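Transcriptional repressor, TetR family (Thermus thermophilus, PDB 3ANP) binds lauroyl-CoA and probably acts as a DNA-binding transcriptional repressor controlling fatty acid degradation. Local coordinates at residues R87-V92 against D130-I135. Residues are numbered along the deposited sequence; the frame is centred on the assembly and turned at random.
Sequences RHLFRV and DLIAEI
Leu89 points from helix 82-99 at Ile132 and Ile135 of helix 128-142, with Leu131 at the margin, and each of its two methyls has its own neighbours. CD2 lies 3.9 Å from Ile135 CD1, where the two side chains slant across each other, and 4.2 Å from Ile132 CG1. The other methyl, CD1, meets Leu131 more loosely, 4.5 Å from Leu131 CD2. Chi1 of 173° sets CG of Leu89 anti to the backbone N, and chi2 of 61° then places CD1.

One residue on, Phe90 and Ile132 cross at about a right angle. The ring comes in with its far tip: Phe90 CZ is 3.7 Å from Ile132 CD1, and this methyl sits at the ring edge, near the ring plane, rather than over a face. No hydrogen bond links the segments; the join is wholly apolar and buried, with 174 Å² covered in all. The axes of the two short segments come no closer than 11.8 Å, and side chains span the gap.

Two further helices pack against these residues: Val72 of helix 54-77 touches Leu131 and Ile135, while Leu158 of helix 151-172 touches both Phe90 and Ile132. The Ile132 side chain is about 8 Å from the bound lauroyl-CoA, near the ligand but not in contact with it. Running roughly antiparallel, at 151° between their directions, the two segments form part of the all-helical C-terminal ligand-binding domain of a TetR-family repressor.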
loop_
_atom_site.group_PDB
_atom_site.type_symbol
_atom_site.label_atom_id
_atom_site.label_comp_id
_atom_site.label_asym_id
_atom_site.label_seq_id
_atom_site.Cartn_x
_atom_site.Cartn_y
_atom_site.Cartn_z
ATOM N N ARG A 87 15.543 11.604 4.517
ATOM C CA ARG A 87 14.597 12.355 5.344
ATOM C C ARG A 87 14.056 13.543 4.563
ATOM O O ARG A 87 12.870 13.860 4.640
ATOM C CB ARG A 87 15.260 12.892 6.623
ATOM C CG ARG A 87 15.649 11.853 7.653
ATOM C CD ARG A 87 15.765 12.506 9.029
ATOM N NE ARG A 87 16.214 11.566 10.050
ATOM C CZ ARG A 87 17.473 11.164 10.196
ATOM N NH1 ARG A 87 18.416 11.626 9.384
ATOM N NH2 ARG A 87 17.791 10.301 11.153
ATOM N N HIS A 88 14.940 14.211 3.829
ATOM C CA HIS A 88 14.539 15.363 3.029
ATOM C C HIS A 88 13.531 14.955 1.956
ATOM O O HIS A 88 12.498 15.608 1.764
ATOM C CB HIS A 88 15.761 15.981 2.349
ATOM C CG HIS A 88 15.426 17.072 1.384
ATOM N ND1 HIS A 88 15.093 18.346 1.790
ATOM C CD2 HIS A 88 15.354 17.075 0.032
ATOM C CE1 HIS A 88 14.831 19.088 0.728
ATOM N NE2 HIS A 88 14.981 18.340 -0.351
ATOM N N LEU A 89 13.836 13.872 1.249
ATOM C CA LEU A 89 12.956 13.404 0.188
ATOM C C LEU A 89 11.537 13.168 0.687
ATOM O O LEU A 89 10.567 13.580 0.048
ATOM C CB LEU A 89 13.508 12.118 -0.427
ATOM C CG LEU A 89 12.621 11.396 -1.449
ATOM C CD1 LEU A 89 12.334 12.284 -2.637
ATOM C CD2 LEU A 89 13.333 10.131 -1.899
ATOM N N PHE A 90 11.405 12.518 1.836
ATOM C CA PHE A 90 10.075 12.233 2.339
ATOM C C PHE A 90 9.388 13.473 2.858
ATOM O O PHE A 90 8.181 13.601 2.751
ATOM C CB PHE A 90 10.145 11.108 3.371
ATOM C CG PHE A 90 10.442 9.785 2.743
ATOM C CD1 PHE A 90 9.494 9.167 1.933
ATOM C CD2 PHE A 90 11.699 9.212 2.854
ATOM C CE1 PHE A 90 9.798 7.997 1.239
ATOM C CE2 PHE A 90 12.017 8.041 2.162
ATOM C CZ PHE A 90 11.067 7.436 1.355
ATOM N N ARG A 91 10.176 14.403 3.384
ATOM C CA ARG A 91 9.627 15.662 3.861
ATOM C C ARG A 91 9.014 16.393 2.649
ATOM O O ARG A 91 7.866 16.839 2.683
ATOM C CB ARG A 91 10.755 16.498 4.488
ATOM C CG ARG A 91 10.358 17.382 5.653
ATOM C CD ARG A 91 11.496 17.430 6.681
ATOM N NE ARG A 91 12.778 17.831 6.089
ATOM C CZ ARG A 91 13.961 17.314 6.420
ATOM N NH1 ARG A 91 14.046 16.364 7.343
ATOM N NH2 ARG A 91 15.065 17.748 5.826
ATOM N N VAL A 92 9.775 16.500 1.566
ATOM C CA VAL A 92 9.275 17.181 0.373
ATOM C C VAL A 92 8.141 16.393 -0.274
ATOM O O VAL A 92 7.207 16.970 -0.832
ATOM C CB VAL A 92 10.415 17.422 -0.633
ATOM C CG1 VAL A 92 9.846 17.776 -2.001
ATOM C CG2 VAL A 92 11.306 18.570 -0.115
ATOM N N ASP A 130 13.052 2.954 -7.200
ATOM C CA ASP A 130 14.386 3.036 -7.777
ATOM C C ASP A 130 15.125 4.317 -7.370
ATOM O O ASP A 130 16.344 4.296 -7.190
ATOM C CB ASP A 130 14.324 2.906 -9.306
ATOM C CG ASP A 130 13.897 1.514 -9.762
ATOM O OD1 ASP A 130 14.045 0.540 -8.989
ATOM O OD2 ASP A 130 13.416 1.388 -10.904
ATOM N N LEU A 131 14.408 5.433 -7.223
ATOM C CA LEU A 131 15.060 6.669 -6.772
ATOM C C LEU A 131 15.572 6.450 -5.327
ATOM O O LEU A 131 16.695 6.840 -4.963
ATOM C CB LEU A 131 14.061 7.846 -6.809
ATOM C CG LEU A 131 14.572 9.176 -6.212
ATOM C CD1 LEU A 131 15.927 9.522 -6.814
ATOM C CD2 LEU A 131 13.570 10.310 -6.483
ATOM N N ILE A 132 14.750 5.825 -4.494
ATOM C CA ILE A 132 15.175 5.559 -3.111
ATOM C C ILE A 132 16.415 4.655 -3.122
ATOM O O ILE A 132 17.366 4.869 -2.359
ATOM C CB ILE A 132 14.032 4.892 -2.302
ATOM C CG1 ILE A 132 12.912 5.914 -2.073
ATOM C CG2 ILE A 132 14.557 4.358 -0.957
ATOM C CD1 ILE A 132 11.622 5.306 -1.570
ATOM N N ALA A 133 16.425 3.666 -4.013
ATOM C CA ALA A 133 17.569 2.762 -4.103
ATOM C C ALA A 133 18.859 3.528 -4.393
ATOM O O ALA A 133 19.934 3.129 -3.937
ATOM C CB ALA A 133 17.331 1.700 -5.184
ATOM N N GLU A 134 18.768 4.621 -5.151
ATOM C CA GLU A 134 19.969 5.402 -5.457
ATOM C C GLU A 134 20.532 6.036 -4.181
ATOM O O GLU A 134 21.739 6.214 -4.050
ATOM C CB GLU A 134 19.673 6.520 -6.474
ATOM C CG GLU A 134 19.468 6.062 -7.927
ATOM C CD GLU A 134 19.148 7.226 -8.867
ATOM O OE1 GLU A 134 19.690 8.334 -8.663
ATOM O OE2 GLU A 134 18.364 7.034 -9.816
ATOM N N ILE A 135 19.661 6.390 -3.243
ATOM C CA ILE A 135 20.129 6.993 -1.998
ATOM C C ILE A 135 20.725 5.911 -1.089
ATOM O O ILE A 135 21.700 6.148 -0.373
ATOM C CB ILE A 135 18.975 7.722 -1.278
ATOM C CG1 ILE A 135 18.443 8.854 -2.176
ATOM C CG2 ILE A 135 19.459 8.286 0.044
ATOM C CD1 ILE A 135 17.163 9.487 -1.696
#